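PDB 2ES4: lipase chaperone from Burkholderia glumae, which assists the folding of the extracellular lipase while that enzyme passes through the periplasm, acting as a lipase-specific foldase of the inner membrane. Local coordinates for residues R131-Y135 / L168-L173; G76-A80 / A121-A125; R282-Y286 / L310-F315; A68-L73 / A114-G118. All coordinates share one frame; numbering follows the deposited sequence.

Contact 1 (R131-Y135 / L168-L173)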
loop_
_atom_site.group_PDB
_atom_site.type_symbol
_atom_site.label_atom_id
_atom_site.label_comp_id
_atom_site.label_asym_id
_atom_site.label_seq_id
_atom_site.Cartn_x
_atom_site.Cartn_y
_atom_site.Cartn_z
ATOM N N ARG B 131 26.102 18.352 -0.408
ATOM C CA ARG B 131 26.546 17.157 -1.114
ATOM C C ARG B 131 25.395 16.271 -1.581
ATOM O O ARG B 131 25.481 15.653 -2.644
ATOM C CB ARG B 131 27.522 16.367 -0.252
ATOM C CG ARG B 131 28.938 16.911 -0.321
ATOM C CD ARG B 131 29.906 16.096 0.516
ATOM N NE ARG B 131 29.827 16.425 1.937
ATOM C CZ ARG B 131 30.676 15.978 2.859
ATOM N NH1 ARG B 131 31.679 15.176 2.519
ATOM N NH2 ARG B 131 30.528 16.341 4.127
ATOM N N TYR B 132 24.307 16.249 -0.810
ATOM C CA TYR B 132 23.138 15.455 -1.165
ATOM C C TYR B 132 22.443 16.035 -2.378
ATOM O O TYR B 132 22.135 15.315 -3.318
ATOM C CB TYR B 132 22.156 15.353 0.002
ATOM C CG TYR B 132 21.146 14.226 -0.120
ATOM C CD1 TYR B 132 20.020 14.191 0.715
ATOM C CD2 TYR B 132 21.327 13.163 -1.043
ATOM C CE1 TYR B 132 19.090 13.125 0.639
ATOM C CE2 TYR B 132 20.412 12.101 -1.127
ATOM C CZ TYR B 132 19.296 12.091 -0.281
ATOM O OH TYR B 132 18.395 11.064 -0.373
ATOM N N ARG B 133 22.207 17.341 -2.355
ATOM C CA ARG B 133 21.554 18.010 -3.470
ATOM C C ARG B 133 22.401 17.931 -4.738
ATOM O O ARG B 133 21.863 17.894 -5.842
ATOM C CB ARG B 133 21.234 19.456 -3.112
ATOM C CG ARG B 133 22.430 20.327 -2.845
ATOM C CD ARG B 133 22.046 21.660 -2.289
ATOM N NE ARG B 133 21.044 22.289 -3.132
ATOM C CZ ARG B 133 20.526 23.489 -2.914
ATOM N NH1 ARG B 133 20.917 24.212 -1.870
ATOM N NH2 ARG B 133 19.602 23.961 -3.736
ATOM N N ALA B 134 23.722 17.850 -4.562
ATOM C CA ALA B 134 24.650 17.727 -5.684
ATOM C C ALA B 134 24.421 16.361 -6.320
ATOM O O ALA B 134 24.522 16.213 -7.536
ATOM C CB ALA B 134 26.081 17.852 -5.211
ATOM N N TYR B 135 24.047 15.390 -5.484
ATOM C CA TYR B 135 23.756 14.033 -5.923
ATOM C C TYR B 135 22.576 14.020 -6.882
ATOM O O TYR B 135 22.643 13.365 -7.915
ATOM C CB TYR B 135 23.511 13.129 -4.700
ATOM C CG TYR B 135 22.971 11.753 -4.989
ATOM C CD1 TYR B 135 21.601 11.552 -5.279
ATOM C CD2 TYR B 135 23.818 10.642 -4.983
ATOM C CE1 TYR B 135 21.097 10.287 -5.573
ATOM C CE2 TYR B 135 23.320 9.357 -5.270
ATOM C CZ TYR B 135 21.959 9.192 -5.559
ATOM O OH TYR B 135 21.462 7.942 -5.813
ATOM N N LEU B 168 28.006 7.695 -8.414
ATOM C CA LEU B 168 27.645 9.083 -8.120
ATOM C C LEU B 168 27.684 9.348 -6.628
ATOM O O LEU B 168 28.290 10.322 -6.190
ATOM C CB LEU B 168 26.247 9.405 -8.642
ATOM C CG LEU B 168 26.006 9.291 -10.145
ATOM C CD1 LEU B 168 24.549 9.559 -10.437
ATOM C CD2 LEU B 168 26.890 10.271 -10.901
ATOM N N ALA B 169 27.100 8.431 -5.855
ATOM C CA ALA B 169 27.067 8.530 -4.398
ATOM C C ALA B 169 28.465 8.699 -3.819
ATOM O O ALA B 169 28.660 9.458 -2.883
ATOM C CB ALA B 169 26.400 7.306 -3.808
ATOM N N ASP B 170 29.441 8.024 -4.419
ATOM C CA ASP B 170 30.830 8.104 -3.970
ATOM C C ASP B 170 31.476 9.437 -4.322
ATOM O O ASP B 170 32.253 9.978 -3.542
ATOM C CB ASP B 170 31.653 6.961 -4.564
ATOM C CG ASP B 170 31.165 5.592 -4.119
ATOM O OD1 ASP B 170 31.750 4.585 -4.570
ATOM O OD2 ASP B 170 30.195 5.511 -3.333
ATOM N N ARG B 171 31.127 9.971 -5.489
ATOM C CA ARG B 171 31.674 11.244 -5.955
ATOM C C ARG B 171 31.023 12.454 -5.290
ATOM O O ARG B 171 31.702 13.428 -4.958
ATOM C CB ARG B 171 31.544 11.342 -7.465
ATOM N N THR B 172 29.711 12.376 -5.081
ATOM C CA THR B 172 28.953 13.464 -4.472
ATOM C C THR B 172 28.889 13.393 -2.954
ATOM O O THR B 172 29.239 14.354 -2.275
ATOM C CB THR B 172 27.530 13.520 -5.028
ATOM O OG1 THR B 172 26.881 12.257 -4.826
ATOM C CG2 THR B 172 27.547 13.843 -6.520
ATOM N N LEU B 173 28.448 12.255 -2.429
ATOM C CA LEU B 173 28.331 12.068 -0.987
ATOM C C LEU B 173 29.633 11.620 -0.351
ATOM O O LEU B 173 29.878 11.914 0.820
ATOM C CB LEU B 173 27.214 11.077 -0.673
ATOM C CG LEU B 173 25.822 11.494 -1.126
ATOM C CD1 LEU B 173 24.866 10.370 -0.935
ATOM C CD2 LEU B 173 25.396 12.701 -0.334
#
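Tyr-135 and Thr-172 meet in a near-antiparallel packing of two helices, 120-137 and 155-172. The short helical segments 131-135 and 168-172 run at 143° to each other, and their axes approach to 9.2 Å. The Tyr-135 ring reaches across with CG anti to the backbone N (chi1 170°). Its CD2 and CE2 edge meets the other helix. Thr-172 OG1 lies at that edge, in the ring plane, 3.5 Å from Tyr-135 CD2. The CA of Ala-169 also lies at this edge, and Ala-169 CB touches Tyr-135 CE2 at 4.0 Å. The same Thr-172 OG1 donates a 2.8 Å hydrogen bond to Leu-168 O, one turn back. It arrives from above the carbonyl plane. That oxygen also accepts from Thr-172 N, so two bonds grip it. The bond keeps the hydroxyl turned into its own helix, and the threonine meets the tyrosine without a hydrogen bond. Leu-173 packs CD2 against Tyr-132 CA at 3.7 Å, and the two side chains lie side by side, pointing the same way. The aliphatic part of Arg-131 passes over the end of the other segment, with CG 3.2 Å from Thr-172 O. Outside the pair, Phe-181 stacks on Tyr-135, while Phe-180 packs on Tyr-132 and Leu-173. Tyr-132 OH bonds to Asp-90. Helix 177-198 thus closes over an antiparallel-leaning pairing of helices 120-137 and 155-172.

Contact 2 (G76-A80 / A121-A125)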
loop_
_atom_site.group_PDB
_atom_site.type_symbol
_atom_site.label_atom_id
_atom_site.label_comp_id
_atom_site.label_asym_id
_atom_site.label_seq_id
_atom_site.Cartn_x
_atom_site.Cartn_y
_atom_site.Cartn_z
ATOM N N GLY B 76 31.779 12.846 19.390
ATOM C CA GLY B 76 32.566 14.002 18.988
ATOM C C GLY B 76 31.728 15.232 18.689
ATOM O O GLY B 76 32.181 16.125 17.976
ATOM N N GLY B 77 30.499 15.264 19.213
ATOM C CA GLY B 77 29.590 16.378 18.993
ATOM C C GLY B 77 29.258 16.571 17.523
ATOM O O GLY B 77 28.695 17.592 17.138
ATOM N N ARG B 78 29.652 15.603 16.699
ATOM C CA ARG B 78 29.413 15.663 15.268
ATOM C C ARG B 78 28.304 14.713 14.868
ATOM O O ARG B 78 27.900 13.859 15.656
ATOM C CB ARG B 78 30.695 15.323 14.504
ATOM C CG ARG B 78 31.860 16.270 14.763
ATOM C CD ARG B 78 32.711 16.474 13.530
ATOM N NE ARG B 78 33.112 15.213 12.912
ATOM C CZ ARG B 78 33.707 15.111 11.728
ATOM N NH1 ARG B 78 33.979 16.196 11.014
ATOM N NH2 ARG B 78 34.034 13.916 11.254
ATOM N N LEU B 79 27.817 14.862 13.638
ATOM C CA LEU B 79 26.756 14.007 13.124
ATOM C C LEU B 79 27.199 12.560 13.022
ATOM O O LEU B 79 28.249 12.268 12.441
ATOM C CB LEU B 79 26.292 14.474 11.747
ATOM C CG LEU B 79 25.522 15.782 11.634
ATOM C CD1 LEU B 79 25.261 16.038 10.179
ATOM C CD2 LEU B 79 24.214 15.691 12.407
ATOM N N ALA B 80 26.421 11.666 13.634
ATOM C CA ALA B 80 26.713 10.237 13.588
ATOM C C ALA B 80 26.491 9.798 12.152
ATOM O O ALA B 80 25.427 10.049 11.584
ATOM C CB ALA B 80 25.795 9.471 14.521
ATOM N N ALA B 121 27.474 20.670 14.607
ATOM C CA ALA B 121 26.621 19.728 13.887
ATOM C C ALA B 121 25.774 20.433 12.831
ATOM O O ALA B 121 25.595 19.904 11.738
ATOM C CB ALA B 121 25.740 18.980 14.850
ATOM N N GLN B 122 25.293 21.636 13.148
ATOM C CA GLN B 122 24.486 22.422 12.211
ATOM C C GLN B 122 25.225 22.686 10.909
ATOM O O GLN B 122 24.686 22.439 9.832
ATOM C CB GLN B 122 24.060 23.747 12.839
ATOM C CG GLN B 122 23.414 24.723 11.865
ATOM C CD GLN B 122 22.870 25.953 12.532
ATOM O OE1 GLN B 122 23.531 26.577 13.365
ATOM N NE2 GLN B 122 21.652 26.322 12.162
ATOM N N ALA B 123 26.464 23.166 11.023
ATOM C CA ALA B 123 27.293 23.449 9.855
ATOM C C ALA B 123 27.582 22.149 9.117
ATOM O O ALA B 123 27.543 22.105 7.885
ATOM C CB ALA B 123 28.589 24.112 10.273
ATOM N N GLU B 124 27.800 21.083 9.887
ATOM C CA GLU B 124 28.074 19.758 9.336
ATOM C C GLU B 124 26.856 19.268 8.553
ATOM O O GLU B 124 26.994 18.791 7.426
ATOM C CB GLU B 124 28.401 18.779 10.455
ATOM C CG GLU B 124 29.193 17.564 10.022
ATOM C CD GLU B 124 29.455 16.617 11.163
ATOM O OE1 GLU B 124 29.881 17.095 12.227
ATOM O OE2 GLU B 124 29.229 15.400 11.002
ATOM N N ALA B 125 25.666 19.458 9.132
ATOM C CA ALA B 125 24.406 19.064 8.500
ATOM C C ALA B 125 24.169 19.814 7.209
ATOM O O ALA B 125 23.803 19.212 6.199
ATOM C CB ALA B 125 23.251 19.261 9.450
#
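Glu-124 and Arg-78 cross at about a right angle, and the planes of carboxylate and guanidinium stand 47° apart. Glu-124 leaves its helix with CG anti to the backbone N (chi1 -158°) and stays extended beyond CG. This carries the carboxylate out to the loop 76-80. There OE1 lies against the aliphatic part of Arg-78, 3.0 Å from Arg-78 CB. The charged groups meet less closely. Glu-124 OE1 is 3.8 Å from Arg-78 NE, a long salt bridge. Glu-124 CD lies over one face of the guanidinium and OE1 is far from its plane, so the attraction is one of charge and not a hydrogen bond. The loop backbone supplies the other polar partner. Leu-79 N gives a weak hydrogen bond to Glu-124 OE2 at 3.0 Å, bent to 129°. A second weak bond from Leu-79 N to Glu-124 OE1 is straighter but spans 3.4 Å. Leu-79 sets out toward the helix and slides past Glu-124 in the opposite direction. Its CD1 comes within 3.6 Å of Ala-125 CA, and its CD2 lies 4.4 Å from Ala-121 CB. Trp-176 also touches Leu-79, while Leu-116 and Ile-112 of helix 101-116 pack on Ala-121 and Ala-125. Weak bonds to one amide and a long ion pair suggest a modest polar hold, while the buried leucine gives the contact its apolar part.

Contact 3 (R282-Y286 / L310-F315); sequences RYQAY and LRQQTF
Phe-315 points its ring edge at one face of Tyr-286, an edge-to-face (T-shaped) pair. The centroids are 5.2 Å apart and the planes stand at 71°. The rings come closest where Phe-315 CE2 lies 3.4 Å from Tyr-286 CG, offset toward the rim. Tyr-286 has CG anti to the backbone N (chi1 152°), which swings its ring across to the other helix. There it meets Leu-310, whose CD2 is 3.7 Å from Tyr-286 CE1. Near the hydroxyl, Arg-311 CG lies 3.2 Å from Tyr-286 OH. Arg-282 brings NH1 to the edge of the Phe-315 ring, 3.8 Å from Phe-315 CD1.

Thr-314 places CG2 over the centre of the Phe-315 ring, and its OG1 donates to Leu-310 O at 2.7 Å. Thr-314 N reaches that oxygen from the opposite face of the carbonyl plane. Asp-328 is hydrogen-bonded to both Tyr-286 OH and Tyr-283 OH. Glu-320 pairs with Arg-282, and Trp-279 meets the Phe-315 ring.

Helices 263-294 and 300-314 form a hairpin-like pair, their short segments at 144°, backed by helix 320-328. No hydrogen bond joins the two segments, so their cohesion is aromatic and apolar. Tyrosine hydroxyls and Arg-282 turn to acids outside them.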
loop_
_atom_site.group_PDB
_atom_site.type_symbol
_atom_site.label_atom_id
_atom_site.label_comp_id
_atom_site.label_asym_id
_atom_site.label_seq_id
_atom_site.Cartn_x
_atom_site.Cartn_y
_atom_site.Cartn_z
ATOM N N ARG B 282 -26.188 -16.948 13.630
ATOM C CA ARG B 282 -27.120 -15.836 13.480
ATOM C C ARG B 282 -27.381 -15.504 12.017
ATOM O O ARG B 282 -28.523 -15.237 11.639
ATOM C CB ARG B 282 -26.623 -14.599 14.224
ATOM C CG ARG B 282 -26.612 -14.762 15.745
ATOM C CD ARG B 282 -26.182 -13.490 16.474
ATOM N NE ARG B 282 -24.760 -13.173 16.307
ATOM C CZ ARG B 282 -24.281 -12.180 15.559
ATOM N NH1 ARG B 282 -25.106 -11.388 14.878
ATOM N NH2 ARG B 282 -22.973 -11.965 15.505
ATOM N N TYR B 283 -26.337 -15.573 11.188
ATOM C CA TYR B 283 -26.491 -15.295 9.768
ATOM C C TYR B 283 -27.354 -16.371 9.104
ATOM O O TYR B 283 -28.200 -16.055 8.262
ATOM C CB TYR B 283 -25.136 -15.186 9.058
ATOM C CG TYR B 283 -25.289 -14.914 7.579
ATOM C CD1 TYR B 283 -25.734 -13.656 7.120
ATOM C CD2 TYR B 283 -25.099 -15.946 6.634
ATOM C CE1 TYR B 283 -25.992 -13.434 5.752
ATOM C CE2 TYR B 283 -25.355 -15.732 5.271
ATOM C CZ TYR B 283 -25.803 -14.480 4.841
ATOM O OH TYR B 283 -26.046 -14.282 3.506
ATOM N N GLN B 284 -27.132 -17.630 9.480
ATOM C CA GLN B 284 -27.902 -18.742 8.923
ATOM C C GLN B 284 -29.383 -18.669 9.295
ATOM O O GLN B 284 -30.242 -19.013 8.478
ATOM C CB GLN B 284 -27.316 -20.084 9.348
ATOM C CG GLN B 284 -25.962 -20.392 8.724
ATOM N N ALA B 285 -29.679 -18.190 10.505
ATOM C CA ALA B 285 -31.068 -18.045 10.964
ATOM C C ALA B 285 -31.722 -16.919 10.176
ATOM O O ALA B 285 -32.859 -17.045 9.715
ATOM C CB ALA B 285 -31.120 -17.748 12.449
ATOM N N TYR B 286 -30.967 -15.842 9.976
ATOM C CA TYR B 286 -31.437 -14.709 9.203
ATOM C C TYR B 286 -31.700 -15.161 7.761
ATOM O O TYR B 286 -32.704 -14.772 7.169
ATOM C CB TYR B 286 -30.395 -13.588 9.227
ATOM C CG TYR B 286 -30.419 -12.686 8.012
ATOM C CD1 TYR B 286 -31.441 -11.735 7.837
ATOM C CD2 TYR B 286 -29.466 -12.844 6.985
ATOM C CE1 TYR B 286 -31.519 -10.976 6.662
ATOM C CE2 TYR B 286 -29.536 -12.095 5.811
ATOM C CZ TYR B 286 -30.564 -11.168 5.656
ATOM O OH TYR B 286 -30.638 -10.434 4.505
ATOM N N LEU B 310 -35.357 -6.279 7.056
ATOM C CA LEU B 310 -35.139 -7.450 7.900
ATOM C C LEU B 310 -33.696 -7.467 8.395
ATOM O O LEU B 310 -33.451 -7.760 9.562
ATOM C CB LEU B 310 -35.427 -8.744 7.131
ATOM C CG LEU B 310 -35.063 -10.050 7.847
ATOM C CD1 LEU B 310 -35.945 -10.264 9.068
ATOM C CD2 LEU B 310 -35.166 -11.202 6.901
ATOM N N ARG B 311 -32.760 -7.120 7.512
ATOM C CA ARG B 311 -31.344 -7.082 7.871
ATOM C C ARG B 311 -31.078 -6.045 8.948
ATOM O O ARG B 311 -30.386 -6.331 9.923
ATOM C CB ARG B 311 -30.488 -6.757 6.665
ATOM C CG ARG B 311 -29.695 -7.903 6.147
ATOM C CD ARG B 311 -28.649 -7.523 5.136
ATOM N NE ARG B 311 -29.164 -7.039 3.861
ATOM C CZ ARG B 311 -29.408 -5.761 3.587
ATOM N NH1 ARG B 311 -29.191 -4.819 4.504
ATOM N NH2 ARG B 311 -29.904 -5.427 2.408
ATOM N N GLN B 312 -31.674 -4.862 8.782
ATOM C CA GLN B 312 -31.534 -3.764 9.738
ATOM C C GLN B 312 -32.108 -4.080 11.107
ATOM O O GLN B 312 -31.595 -3.608 12.120
ATOM C CB GLN B 312 -32.194 -2.494 9.198
ATOM C CG GLN B 312 -31.236 -1.471 8.596
ATOM C CD GLN B 312 -30.515 -1.973 7.357
ATOM O OE1 GLN B 312 -29.628 -2.823 7.439
ATOM N NE2 GLN B 312 -30.890 -1.443 6.200
ATOM N N GLN B 313 -33.162 -4.889 11.134
ATOM C CA GLN B 313 -33.801 -5.262 12.393
ATOM C C GLN B 313 -33.108 -6.428 13.081
ATOM O O GLN B 313 -33.107 -6.520 14.309
ATOM C CB GLN B 313 -35.271 -5.609 12.163
ATOM C CG GLN B 313 -36.078 -4.496 11.518
ATOM C CD GLN B 313 -37.488 -4.922 11.169
ATOM O OE1 GLN B 313 -37.704 -5.955 10.531
ATOM N NE2 GLN B 313 -38.460 -4.119 11.579
ATOM N N THR B 314 -32.499 -7.299 12.281
ATOM C CA THR B 314 -31.815 -8.489 12.783
ATOM C C THR B 314 -30.384 -8.241 13.272
ATOM O O THR B 314 -29.948 -8.838 14.262
ATOM C CB THR B 314 -31.790 -9.594 11.691
ATOM O OG1 THR B 314 -33.130 -9.858 11.252
ATOM C CG2 THR B 314 -31.184 -10.886 12.217
ATOM N N PHE B 315 -29.650 -7.407 12.546
ATOM C CA PHE B 315 -28.262 -7.110 12.870
ATOM C C PHE B 315 -28.145 -5.658 13.283
ATOM O O PHE B 315 -28.095 -4.762 12.435
ATOM C CB PHE B 315 -27.387 -7.390 11.651
ATOM C CG PHE B 315 -27.475 -8.795 11.154
ATOM C CD1 PHE B 315 -26.835 -9.839 11.845
ATOM C CD2 PHE B 315 -28.218 -9.093 10.002
ATOM C CE1 PHE B 315 -26.935 -11.173 11.394
ATOM C CE2 PHE B 315 -28.324 -10.414 9.543
ATOM C CZ PHE B 315 -27.683 -11.456 10.238
#

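Contact 4 (A68-L73 / A114-G118)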
loop_
_atom_site.group_PDB
_atom_site.type_symbol
_atom_site.label_atom_id
_atom_site.label_comp_id
_atom_site.label_asym_id
_atom_site.label_seq_id
_atom_site.Cartn_x
_atom_site.Cartn_y
_atom_site.Cartn_z
ATOM N N ALA B 68 9.640 16.039 12.322
ATOM C CA ALA B 68 10.876 15.646 11.673
ATOM C C ALA B 68 11.635 14.612 12.463
ATOM O O ALA B 68 11.578 14.622 13.692
ATOM C CB ALA B 68 11.761 16.872 11.412
ATOM N N PRO B 69 12.277 13.640 11.774
ATOM C CA PRO B 69 13.042 12.620 12.490
ATOM C C PRO B 69 14.298 13.283 13.055
ATOM O O PRO B 69 14.728 14.330 12.558
ATOM C CB PRO B 69 13.347 11.594 11.398
ATOM C CG PRO B 69 13.392 12.398 10.174
ATOM C CD PRO B 69 12.247 13.334 10.336
ATOM N N ARG B 70 14.857 12.696 14.105
ATOM C CA ARG B 70 16.034 13.264 14.754
ATOM C C ARG B 70 17.344 13.049 14.025
ATOM O O ARG B 70 17.603 11.960 13.508
ATOM C CB ARG B 70 16.165 12.728 16.183
ATOM C CG ARG B 70 14.890 12.793 17.015
ATOM C CD ARG B 70 14.328 14.197 17.082
ATOM N NE ARG B 70 15.225 15.125 17.766
ATOM C CZ ARG B 70 15.046 16.442 17.800
ATOM N NH1 ARG B 70 14.002 16.987 17.186
ATOM N NH2 ARG B 70 15.909 17.216 18.445
ATOM N N LEU B 71 18.153 14.107 13.966
ATOM C CA LEU B 71 19.476 14.046 13.352
ATOM C C LEU B 71 20.382 13.385 14.392
ATOM O O LEU B 71 20.458 13.853 15.531
ATOM C CB LEU B 71 19.998 15.445 13.017
ATOM C CG LEU B 71 19.509 16.065 11.711
ATOM C CD1 LEU B 71 19.841 17.534 11.659
ATOM C CD2 LEU B 71 20.145 15.342 10.538
ATOM N N PRO B 72 21.045 12.270 14.024
ATOM C CA PRO B 72 21.939 11.528 14.921
ATOM C C PRO B 72 23.241 12.245 15.278
ATOM O O PRO B 72 23.945 12.756 14.406
ATOM C CB PRO B 72 22.186 10.241 14.145
ATOM C CG PRO B 72 22.204 10.708 12.750
ATOM C CD PRO B 72 21.019 11.634 12.693
ATOM N N LEU B 73 23.532 12.296 16.575
ATOM C CA LEU B 73 24.735 12.944 17.080
ATOM C C LEU B 73 25.687 11.945 17.714
ATOM O O LEU B 73 25.277 11.121 18.532
ATOM C CB LEU B 73 24.367 14.026 18.100
ATOM C CG LEU B 73 23.553 15.215 17.582
ATOM C CD1 LEU B 73 23.183 16.126 18.731
ATOM C CD2 LEU B 73 24.349 15.963 16.523
ATOM N N ALA B 114 16.371 24.165 13.808
ATOM C CA ALA B 114 15.478 23.829 14.914
ATOM C C ALA B 114 16.090 22.792 15.860
ATOM O O ALA B 114 15.963 22.902 17.078
ATOM C CB ALA B 114 14.160 23.331 14.373
ATOM N N GLN B 115 16.810 21.832 15.286
ATOM C CA GLN B 115 17.449 20.775 16.062
ATOM C C GLN B 115 18.874 21.088 16.503
ATOM O O GLN B 115 19.260 20.776 17.631
ATOM C CB GLN B 115 17.459 19.465 15.267
ATOM C CG GLN B 115 16.095 18.830 15.051
ATOM C CD GLN B 115 16.180 17.471 14.374
ATOM O OE1 GLN B 115 17.076 16.673 14.663
ATOM N NE2 GLN B 115 15.247 17.202 13.470
ATOM N N LEU B 116 19.658 21.675 15.601
ATOM C CA LEU B 116 21.066 21.955 15.869
ATOM C C LEU B 116 21.484 23.417 15.870
ATOM O O LEU B 116 22.658 23.720 15.648
ATOM C CB LEU B 116 21.922 21.188 14.856
ATOM C CG LEU B 116 21.559 19.731 14.571
ATOM C CD1 LEU B 116 22.378 19.194 13.448
ATOM C CD2 LEU B 116 21.720 18.897 15.832
ATOM N N ASP B 117 20.550 24.322 16.161
ATOM C CA ASP B 117 20.856 25.762 16.185
ATOM C C ASP B 117 22.027 26.092 17.087
ATOM O O ASP B 117 22.023 25.742 18.270
ATOM C CB ASP B 117 19.650 26.563 16.664
ATOM C CG ASP B 117 19.328 27.752 15.773
ATOM O OD1 ASP B 117 18.261 28.363 15.984
ATOM O OD2 ASP B 117 20.127 28.080 14.870
ATOM N N GLY B 118 23.053 26.696 16.494
ATOM C CA GLY B 118 24.242 27.078 17.238
ATOM C C GLY B 118 25.095 25.915 17.709
ATOM O O GLY B 118 25.276 25.724 18.917
HETATM O O HOH W 1 19.117 16.240 16.548
#
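Gln-115 turns its amide onto the backbone of the extended loop 68-73 and bonds it at two points. Its CG stands anti to the carbonyl carbon, beside the backbone N (chi1 -68°), and the chain is extended beyond CG. The amide therefore reaches the loop from the last turns of helix 101-116. NE2 donates to Pro-69 O at 3.1 Å. The acceptor lies near the amide plane, but the donor stands above the carbonyl plane of Pro-69. At the amide's oxygen, Leu-71 N donates to Gln-115 OE1 at 2.9 Å. This bond is straight, at 166°, and uses an in-plane lone pair of OE1. A water also donates to OE1 and to Leu-71 O, so OE1 accepts twice. The Arg-70 side chain bends at chi2 and chi3 and folds back over the amide. Its guanidinium stacks there with the planes only 19° apart, and NH1 lies 3.5 Å from Gln-115 CG. Leu-116 comes across Leu-71 at about a right angle, CD1 to CD1 at 3.5 Å. It slides past Leu-73 in the opposite direction, with the two CD2 atoms 4.0 Å apart. Phe-88 of helix 84-90 packs on both Leu-71 and Gln-115. One glutamine thus bridges the C=O of Pro-69 and the N-H of Leu-71, two positions on in an extended segment, and joins this N-terminal loop to the end of helix 101-116.

How the contacts relate
Contacts 4, 2 and 1 cluster in the N-terminal helical part of the modelled chain. Contacts 2 and 4 are neighbours, with centres 9 Å apart, and their segments alternate along the chain. They touch where Ala-80 N meets Pro-72 O at 2.8 Å, a probable hydrogen bond. Together they lay the loop before helix 84-90 along helices 101-116 and 120-137. Contact 1 lies about 18 Å from contact 2, centre to centre, farther along the shared helix 120-137, and joins it to helix 155-172. Contact 3 lies at the far end, about 64 Å from contact 1 between centres, on helices 263-294 and 300-314. The foldase is thus an elongated helical chain with separately packed ends.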